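Local coordinates for DNA repair protein rad60 (Schizosaccharomyces pombe, PDB 3GOE) that is required for recombinational repair of DNA double-strand breaks and maintenance of chromosome structure, here represented by its C-terminal SUMO-like domain, at residues A[10-23]-A[69-81]. Sequence-based numbering, arbitrary orientation.
With CA (calcium ion), chain B.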
ATOM      1  N   ILE A  10      -3.486  -9.186  -1.343  1.00 10.99           N
ATOM      2  CA  ILE A  10      -4.730  -8.401  -1.262  1.00 11.81           C
ATOM      3  C   ILE A  10      -4.668  -7.326  -2.361  1.00 11.54           C
ATOM      4  O   ILE A  10      -3.600  -6.862  -2.757  1.00 13.24           O
ATOM      5  CB  ILE A  10      -4.971  -7.777   0.119  1.00 12.47           C
ATOM      6  CG1 ILE A  10      -3.906  -6.772   0.553  1.00 12.99           C
ATOM      7  CG2 ILE A  10      -5.201  -8.908   1.178  1.00 13.50           C
ATOM      8  CD1 ILE A  10      -4.231  -6.085   1.861  1.00 15.16           C
ATOM      9  N   THR A  11      -5.849  -6.930  -2.829  1.00 11.57           N
ATOM     10  CA  THR A  11      -5.973  -5.835  -3.772  1.00 11.65           C
ATOM     11  C   THR A  11      -6.224  -4.541  -2.990  1.00 10.78           C
ATOM     12  O   THR A  11      -7.117  -4.534  -2.140  1.00 12.40           O
ATOM     13  CB  THR A  11      -7.066  -6.105  -4.814  1.00 13.47           C
ATOM     14  OG1 THR A  11      -6.785  -7.332  -5.460  1.00 17.42           O
ATOM     15  CG2 THR A  11      -7.126  -4.990  -5.864  1.00 15.78           C
ATOM     16  N   LEU A  12      -5.509  -3.488  -3.307  1.00 11.09           N
ATOM     17  CA  LEU A  12      -5.665  -2.176  -2.694  1.00 10.65           C
ATOM     18  C   LEU A  12      -5.803  -1.130  -3.769  1.00 10.65           C
ATOM     19  O   LEU A  12      -5.115  -1.173  -4.785  1.00 12.51           O
ATOM     20  CB  LEU A  12      -4.478  -1.830  -1.788  1.00 11.44           C
ATOM     21  CG  LEU A  12      -4.287  -2.693  -0.574  1.00 11.83           C
ATOM     22  CD1 LEU A  12      -2.915  -2.372   0.085  1.00 14.83           C
ATOM     23  CD2 LEU A  12      -5.421  -2.610   0.450  1.00 13.24           C
ATOM     24  N   LEU A  13      -6.653  -0.133  -3.517  1.00 10.36           N
ATOM     25  CA  LEU A  13      -6.744   1.044  -4.342  1.00  9.90           C
ATOM     26  C   LEU A  13      -5.943   2.160  -3.692  1.00  9.46           C
ATOM     27  O   LEU A  13      -6.220   2.555  -2.564  1.00 11.22           O
ATOM     28  CB  LEU A  13      -8.182   1.463  -4.518  1.00 11.64           C
ATOM     29  CG  LEU A  13      -8.420   2.783  -5.237  1.00 13.19           C
ATOM     30  CD1 LEU A  13      -7.885   2.768  -6.630  1.00 13.66           C
ATOM     31  CD2 LEU A  13      -9.907   3.076  -5.201  1.00 16.96           C
ATOM     32  N   LEU A  14      -4.935   2.644  -4.402  1.00  9.77           N
ATOM     33  CA  LEU A  14      -4.100   3.783  -3.958  1.00  9.67           C
ATOM     34  C   LEU A  14      -4.537   5.018  -4.750  1.00  9.74           C
ATOM     35  O   LEU A  14      -4.328   5.103  -5.947  1.00 11.90           O
ATOM     36  CB  LEU A  14      -2.624   3.501  -4.147  1.00  9.60           C
ATOM     37  CG  LEU A  14      -1.942   2.761  -3.000  1.00 11.82           C
ATOM     38  CD1 LEU A  14      -2.614   1.438  -2.695  1.00 15.40           C
ATOM     39  CD2 LEU A  14      -0.468   2.615  -3.206  1.00 11.95           C
ATOM     40  N   ARG A  15      -5.155   5.948  -4.067  1.00 10.90           N
ATOM     41  CA  ARG A  15      -5.619   7.203  -4.615  1.00 11.99           C
ATOM     42  C   ARG A  15      -4.560   8.279  -4.339  1.00 11.12           C
ATOM     43  O   ARG A  15      -4.010   8.324  -3.248  1.00 14.26           O
ATOM     44  CB  ARG A  15      -6.936   7.662  -3.980  1.00 14.85           C
ATOM     45  CG  ARG A  15      -8.146   6.771  -4.029  1.00 15.31           C
ATOM     46  CD  ARG A  15      -9.374   7.339  -3.288  1.00 17.42           C
ATOM     47  NE  ARG A  15     -10.580   6.529  -3.390  1.00 17.68           N
ATOM     48  CZ  ARG A  15     -11.487   6.617  -4.343  1.00 18.69           C
ATOM     49  NH1 ARG A  15     -12.558   5.844  -4.336  1.00 19.58           N
ATOM     50  NH2 ARG A  15     -11.348   7.512  -5.372  1.00 20.78           N
ATOM     51  N   SER A  16      -4.310   9.135  -5.291  1.00 11.35           N
ATOM     52  CA  SER A  16      -3.319  10.163  -5.110  1.00 12.11           C
ATOM     53  C   SER A  16      -3.810  11.483  -5.721  1.00 13.04           C
ATOM     54  O   SER A  16      -4.233  11.450  -6.893  1.00 13.84           O
ATOM     55  CB  SER A  16      -2.014   9.753  -5.748  1.00 13.72           C
ATOM     56  OG  SER A  16      -1.089  10.819  -5.503  1.00 16.14           O
ATOM     57  N   SER A  17      -3.763  12.573  -4.988  1.00 18.82           N
ATOM     58  CA  SER A  17      -4.244  13.834  -5.541  1.00 21.69           C
ATOM     59  C   SER A  17      -3.241  14.437  -6.502  1.00 24.01           C
ATOM     60  O   SER A  17      -3.603  15.280  -7.345  1.00 36.12           O
ATOM     61  CB  SER A  17      -4.562  14.766  -4.342  1.00 28.21           C
ATOM     62  OG  SER A  17      -3.368  15.280  -3.818  1.00 35.97           O
ATOM     63  N   LYS A  18      -1.967  14.063  -6.428  1.00 21.41           N
ATOM     64  CA  LYS A  18      -0.920  14.588  -7.258  1.00 23.60           C
ATOM     65  C   LYS A  18      -0.313  13.564  -8.199  1.00 27.17           C
ATOM     66  O   LYS A  18       0.672  13.843  -8.868  1.00 30.86           O
ATOM     67  CB  LYS A  18       0.187  15.161  -6.391  1.00 23.75           C
ATOM     68  CG  LYS A  18      -0.108  16.368  -5.534  1.00 31.46           C
ATOM     69  CD  LYS A  18       1.179  16.881  -4.910  1.00 35.87           C
ATOM     70  CE  LYS A  18       0.995  18.118  -4.081  1.00 45.47           C
ATOM     71  NZ  LYS A  18       2.284  18.548  -3.436  1.00 65.94           N
ATOM     72  N   SER A  19      -0.804  12.345  -8.262  1.00 25.73           N
ATOM     73  CA  SER A  19      -0.231  11.351  -9.182  1.00 22.69           C
ATOM     74  C   SER A  19      -1.342  10.333  -9.529  1.00 21.16           C
ATOM     75  O   SER A  19      -2.455  10.440  -9.058  1.00 23.16           O
ATOM     76  CB  SER A  19       1.012  10.682  -8.625  1.00 22.56           C
ATOM     77  OG  SER A  19       0.794  10.060  -7.355  1.00 19.03           O
ATOM     78  N   GLU A  20      -0.960   9.402 -10.406  1.00 18.74           N
ATOM     79  CA  GLU A  20      -1.897   8.433 -10.998  1.00 18.87           C
ATOM     80  C   GLU A  20      -2.416   7.504  -9.922  1.00 16.57           C
ATOM     81  O   GLU A  20      -1.655   6.921  -9.166  1.00 17.94           O
ATOM     82  CB  GLU A  20      -1.266   7.587 -12.107  1.00 18.15           C
ATOM     83  CG  GLU A  20      -2.134   6.517 -12.793  1.00 28.02           C
ATOM     84  CD  GLU A  20      -1.466   5.591 -13.792  1.00 30.90           C
ATOM     85  OE1 GLU A  20      -0.206   5.611 -13.912  1.00 34.71           O
ATOM     86  OE2 GLU A  20      -2.085   4.789 -14.579  1.00 34.38           O
ATOM     87  N   ASP A  21      -3.719   7.368  -9.852  1.00 13.91           N
ATOM     88  CA  ASP A  21      -4.293   6.405  -8.941  1.00 12.98           C
ATOM     89  C   ASP A  21      -3.917   5.043  -9.463  1.00 14.15           C
ATOM     90  O   ASP A  21      -3.638   4.938 -10.674  1.00 20.07           O
ATOM     91  CB  ASP A  21      -5.808   6.582  -8.895  1.00 12.44           C
ATOM     92  CG  ASP A  21      -6.269   7.903  -8.348  1.00 11.87           C
ATOM     93  OD1 ASP A  21      -5.470   8.746  -7.913  1.00 12.47           O
ATOM     94  OD2 ASP A  21      -7.501   8.058  -8.393  1.00 16.91           O
ATOM     95  N   LEU A  22      -3.869   4.051  -8.590  1.00 13.16           N
ATOM     96  CA  LEU A  22      -3.460   2.721  -8.997  1.00 13.22           C
ATOM     97  C   LEU A  22      -4.145   1.657  -8.142  1.00 11.42           C
ATOM     98  O   LEU A  22      -4.081   1.738  -6.941  1.00 10.60           O
ATOM     99  CB  LEU A  22      -1.947   2.620  -8.865  1.00 14.41           C
ATOM    100  CG  LEU A  22      -1.334   1.298  -9.325  1.00 17.43           C
ATOM    101  CD1 LEU A  22      -1.449   1.180 -10.825  1.00 27.91           C
ATOM    102  CD2 LEU A  22       0.121   1.115  -8.874  1.00 24.70           C
ATOM    103  N   ARG A  23      -4.654   0.643  -8.763  1.00 13.69           N
ATOM    104  CA  ARG A  23      -5.126  -0.521  -8.089  1.00 15.36           C
ATOM    105  C   ARG A  23      -3.974  -1.618  -8.151  1.00 14.93           C
ATOM    106  O   ARG A  23      -3.514  -1.917  -9.229  1.00 18.92           O
ATOM    107  CB  ARG A  23      -6.466  -0.778  -8.746  1.00 25.04           C
ATOM    108  CG  ARG A  23      -7.428  -1.493  -7.872  1.00 31.08           C
ATOM    109  CD  ARG A  23      -8.583  -1.878  -8.868  1.00 28.47           C
ATOM    110  NE  ARG A  23      -9.537  -0.845  -8.643  1.00 26.28           N
ATOM    111  CZ  ARG A  23     -10.212  -0.919  -7.494  1.00 26.05           C
ATOM    112  NH1 ARG A  23     -10.046  -1.919  -6.636  1.00 25.24           N
ATOM    113  NH2 ARG A  23     -11.053   0.016  -7.259  1.00 30.87           N
ATOM    114  N   THR A  69      -1.042  -4.350   9.723  1.00 15.29           N
ATOM    115  CA  THR A  69      -1.953  -3.239   9.707  1.00 15.16           C
ATOM    116  C   THR A  69      -3.384  -3.760   9.690  1.00 15.77           C
ATOM    117  O   THR A  69      -3.608  -4.960   9.609  1.00 17.38           O
ATOM    118  CB  THR A  69      -1.743  -2.336   8.499  1.00 14.41           C
ATOM    119  OG1 THR A  69      -2.268  -2.956   7.340  1.00 13.33           O
ATOM    120  CG2 THR A  69      -0.265  -1.994   8.252  1.00 15.43           C
ATOM    121  N   GLU A  70      -4.336  -2.828   9.692  1.00 16.28           N
ATOM    122  CA  GLU A  70      -5.733  -3.244   9.550  0.50 18.22           C
ATOM    123  C   GLU A  70      -6.237  -3.318   8.116  1.00 17.73           C
ATOM    124  O   GLU A  70      -7.436  -3.530   7.843  1.00 19.10           O
ATOM    125  CB  GLU A  70      -6.638  -2.302  10.379  0.50 21.45           C
ATOM    126  CG  GLU A  70      -6.253  -2.453  11.871  0.50 26.73           C
ATOM    127  CD  GLU A  70      -7.250  -1.752  12.757  0.50 33.51           C
ATOM    128  OE1 GLU A  70      -8.074  -0.982  12.210  0.50 40.51           O
ATOM    129  OE2 GLU A  70      -7.170  -1.998  13.991  0.50 34.68           O
ATOM    130  N   LEU A  71      -5.344  -3.149   7.146  1.00 14.98           N
ATOM    131  CA  LEU A  71      -5.742  -3.244   5.744  1.00 14.53           C
ATOM    132  C   LEU A  71      -6.316  -4.610   5.411  1.00 14.47           C
ATOM    133  O   LEU A  71      -5.822  -5.641   5.866  1.00 16.40           O
ATOM    134  CB  LEU A  71      -4.504  -2.945   4.855  1.00 12.89           C
ATOM    135  CG  LEU A  71      -3.991  -1.507   4.861  1.00 14.33           C
ATOM    136  CD1 LEU A  71      -2.648  -1.449   4.158  1.00 15.21           C
ATOM    137  CD2 LEU A  71      -5.003  -0.583   4.281  1.00 17.19           C
ATOM    138  N   GLU A  72      -7.347  -4.582   4.585  1.00 14.32           N
ATOM    139  CA  GLU A  72      -7.955  -5.788   4.097  1.00 14.59           C
ATOM    140  C   GLU A  72      -8.152  -5.681   2.570  1.00 13.08           C
ATOM    141  O   GLU A  72      -8.038  -4.606   1.971  1.00 13.03           O
ATOM    142  CB  GLU A  72      -9.327  -6.028   4.747  1.00 20.14           C
ATOM    143  CG  GLU A  72      -9.228  -6.202   6.268  1.00 28.39           C
ATOM    144  CD  GLU A  72     -10.555  -5.968   6.964  1.00 48.98           C
ATOM    145  OE1 GLU A  72     -11.616  -5.896   6.288  1.00 66.87           O
ATOM    146  OE2 GLU A  72     -10.616  -5.855   8.208  1.00 76.71           O
ATOM    147  N   ASP A  73      -8.452  -6.801   1.971  1.00 13.51           N
ATOM    148  CA  ASP A  73      -8.689  -6.825   0.573  1.00 12.64           C
ATOM    149  C   ASP A  73      -9.766  -5.825   0.135  1.00 13.21           C
ATOM    150  O   ASP A  73     -10.822  -5.716   0.763  1.00 17.05           O
ATOM    151  CB  ASP A  73      -9.114  -8.262   0.213  1.00 14.82           C
ATOM    152  CG  ASP A  73      -9.234  -8.466  -1.285  1.00 14.07           C
ATOM    153  OD1 ASP A  73     -10.305  -8.879  -1.761  1.00 22.26           O
ATOM    154  OD2 ASP A  73      -8.253  -8.217  -2.005  1.00 16.50           O
ATOM    155  N   GLU A  74      -9.486  -5.083  -0.927  1.00 12.50           N
ATOM    156  CA  GLU A  74     -10.324  -4.070  -1.537  1.00 14.15           C
ATOM    157  C   GLU A  74     -10.381  -2.776  -0.724  1.00 14.78           C
ATOM    158  O   GLU A  74     -11.183  -1.905  -1.047  1.00 19.39           O
ATOM    159  CB  GLU A  74     -11.722  -4.608  -1.924  1.00 19.78           C
ATOM    160  CG  GLU A  74     -11.626  -5.700  -2.975  1.00 25.45           C
ATOM    161  CD  GLU A  74     -11.324  -5.431  -4.411  1.00 31.44           C
ATOM    162  OE1 GLU A  74     -11.112  -4.260  -4.823  1.00 31.42           O
ATOM    163  OE2 GLU A  74     -11.281  -6.400  -5.253  1.00 45.19           O
ATOM    164  N   ASP A  75      -9.530  -2.580   0.293  1.00 12.88           N
ATOM    165  CA  ASP A  75      -9.421  -1.345   0.959  1.00 13.20           C
ATOM    166  C   ASP A  75      -8.754  -0.278   0.069  1.00 12.55           C
ATOM    167  O   ASP A  75      -8.133  -0.608  -0.948  1.00 13.41           O
ATOM    168  CB  ASP A  75      -8.697  -1.442   2.293  1.00 14.35           C
ATOM    169  CG  ASP A  75      -9.581  -1.903   3.413  1.00 16.28           C
ATOM    170  OD1 ASP A  75     -10.823  -1.771   3.359  1.00 26.31           O
ATOM    171  OD2 ASP A  75      -9.035  -2.408   4.449  1.00 18.08           O
ATOM    172  N   GLN A  76      -8.952   0.969   0.494  1.00 12.96           N
ATOM    173  CA  GLN A  76      -8.397   2.082  -0.220  1.00 12.07           C
ATOM    174  C   GLN A  76      -7.547   2.927   0.725  1.00 10.90           C
ATOM    175  O   GLN A  76      -7.861   3.027   1.888  1.00 12.65           O
ATOM    176  CB  GLN A  76      -9.444   2.933  -0.916  1.00 15.32           C
ATOM    177  CG  GLN A  76     -10.505   3.452  -0.025  1.00 16.36           C
ATOM    178  CD  GLN A  76     -11.695   3.865  -0.902  1.00 20.89           C
ATOM    179  OE1 GLN A  76     -11.540   4.575  -1.880  1.00 24.72           O
ATOM    180  NE2 GLN A  76     -12.928   3.459  -0.516  1.00 24.36           N
ATOM    181  N   VAL A  77      -6.467   3.453   0.167  1.00 10.62           N
ATOM    182  CA  VAL A  77      -5.546   4.313   0.896  1.00 10.83           C
ATOM    183  C   VAL A  77      -5.238   5.540   0.032  1.00 10.57           C
ATOM    184  O   VAL A  77      -5.392   5.554  -1.177  1.00 13.16           O
ATOM    185  CB  VAL A  77      -4.235   3.623   1.294  1.00 14.08           C
ATOM    186  CG1 VAL A  77      -4.491   2.416   2.185  1.00 16.92           C
ATOM    187  CG2 VAL A  77      -3.552   3.272   0.014  1.00 20.65           C
ATOM    188  N   SER A  78      -4.783   6.597   0.708  1.00 10.77           N
ATOM    189  CA  SER A  78      -4.347   7.815   0.066  1.00 11.40           C
ATOM    190  C   SER A  78      -2.817   7.916   0.053  1.00 10.34           C
ATOM    191  O   SER A  78      -2.194   7.732   1.085  1.00 12.11           O
ATOM    192  CB  SER A  78      -4.920   9.026   0.753  1.00 16.08           C
ATOM    193  OG  SER A  78      -6.318   9.092   0.660  1.00 24.42           O
ATOM    194  N   VAL A  79      -2.248   8.209  -1.093  1.00 11.46           N
ATOM    195  CA  VAL A  79      -0.845   8.489  -1.227  1.00 10.46           C
ATOM    196  C   VAL A  79      -0.612   9.982  -1.048  1.00 11.89           C
ATOM    197  O   VAL A  79      -1.215  10.767  -1.817  1.00 14.84           O
ATOM    198  CB  VAL A  79      -0.343   8.057  -2.618  1.00 12.24           C
ATOM    199  CG1 VAL A  79       1.157   8.317  -2.709  1.00 15.03           C
ATOM    200  CG2 VAL A  79      -0.725   6.634  -2.908  1.00 13.54           C
ATOM    201  N   VAL A  80       0.247  10.356  -0.131  1.00 10.76           N
ATOM    202  CA  VAL A  80       0.565  11.777   0.145  1.00 12.16           C
ATOM    203  C   VAL A  80       2.009  11.982  -0.216  1.00 13.27           C
ATOM    204  O   VAL A  80       2.894  11.388   0.381  1.00 13.84           O
ATOM    205  CB  VAL A  80       0.256  12.123   1.579  1.00 15.00           C
ATOM    206  CG1 VAL A  80       0.638  13.585   1.838  1.00 21.04           C
ATOM    207  CG2 VAL A  80      -1.191  11.841   1.918  1.00 19.20           C
ATOM    208  N   LEU A  81       2.276  12.822  -1.226  1.00 18.73           N
ATOM    209  CA  LEU A  81       3.631  12.968  -1.745  1.00 24.68           C
ATOM    210  C   LEU A  81       4.449  14.045  -1.026  1.00 34.38           C
ATOM    211  O   LEU A  81       5.701  13.953  -1.057  1.00 42.43           O
ATOM    212  CB  LEU A  81       3.556  13.230  -3.271  1.00 23.95           C
ATOM    213  CG  LEU A  81       2.910  12.079  -4.048  1.00 21.75           C
ATOM    214  CD1 LEU A  81       2.806  12.409  -5.535  1.00 34.68           C
ATOM    215  CD2 LEU A  81       3.685  10.777  -3.881  1.00 18.62           C
TER
HETATM  216 CA    CA B  82      -5.078  10.804  -8.923  1.00 18.59          CA
HETATM  217  O   HOH W   1      -9.249  -8.535  -4.747  1.00 30.81           O
HETATM  218  O   HOH W   2      -0.701  13.191  -3.502  1.00 27.75           O
HETATM  219  O   HOH W   3      -3.578  11.993  -2.013  1.00 21.81           O
HETATM  220  O   HOH W   4      -4.330  12.467 -10.081  1.00 31.27           O
HETATM  221  O   HOH W   5      -6.572  11.272  -8.087  1.00 19.26           O
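Leu13 and Arg15 each use N-H and C=O toward 75-79 (Leu13 N to Asp75 O, Arg15 N to Val77 O), pairing strands 10-16 and 76-80 in parallel register, Leu13 beside Gln76 and Leu14 beside Val77. The strand axes differ by 35°. Val77 N meets Leu13 O at 2.9 Å, and Val79 N meets Arg15 O. Ahead of the strand, the type II turn Glu72-Asp75 extends the pairing: Glu74 N donates to Thr11 O, while the carboxylate of Asp73 takes the place of a backbone acceptor, its OD2 lying 2.8 Å from Thr11 N in a nearly straight bond (177°). Ile10 sets CD1 against the Glu72 backbone and passes CG2 alongside Asp73 CB; an alanine here would probably leave a gap where these two methyls now pack. This is the central parallel pair of the ubiquitin-like beta-grasp fold, first strand beside last, with helix 32-43 packed against Leu12 and Ser16. On the Leu14 face, Leu14 CD1 presses tightly on Val77 CG2 (3.4 Å), and Val79 CG2 fills in beside Leu14 CB. On the opposite face, with Leu13 and Ser78, Arg15 grips a single oxygen side-on: Gln76 OE1 receives NE at 2.6 Å and NH1 at 2.9 Å, both in the guanidinium plane. The arginine's extended chain from CG to NE carries it there, and Leu13 CD2 lies over one guanidinium face. Arg23 NH1 forms a salt bridge to Glu74 OE1 (3.1 Å). Near the strand's C-terminal end, Ser16 O, with Ser19 O and Asp21 OD1 of the following loop, binds calcium with two waters, while Leu81 CD1 rests on Ser19 OG, itself hydrogen-bonded to Tyr39.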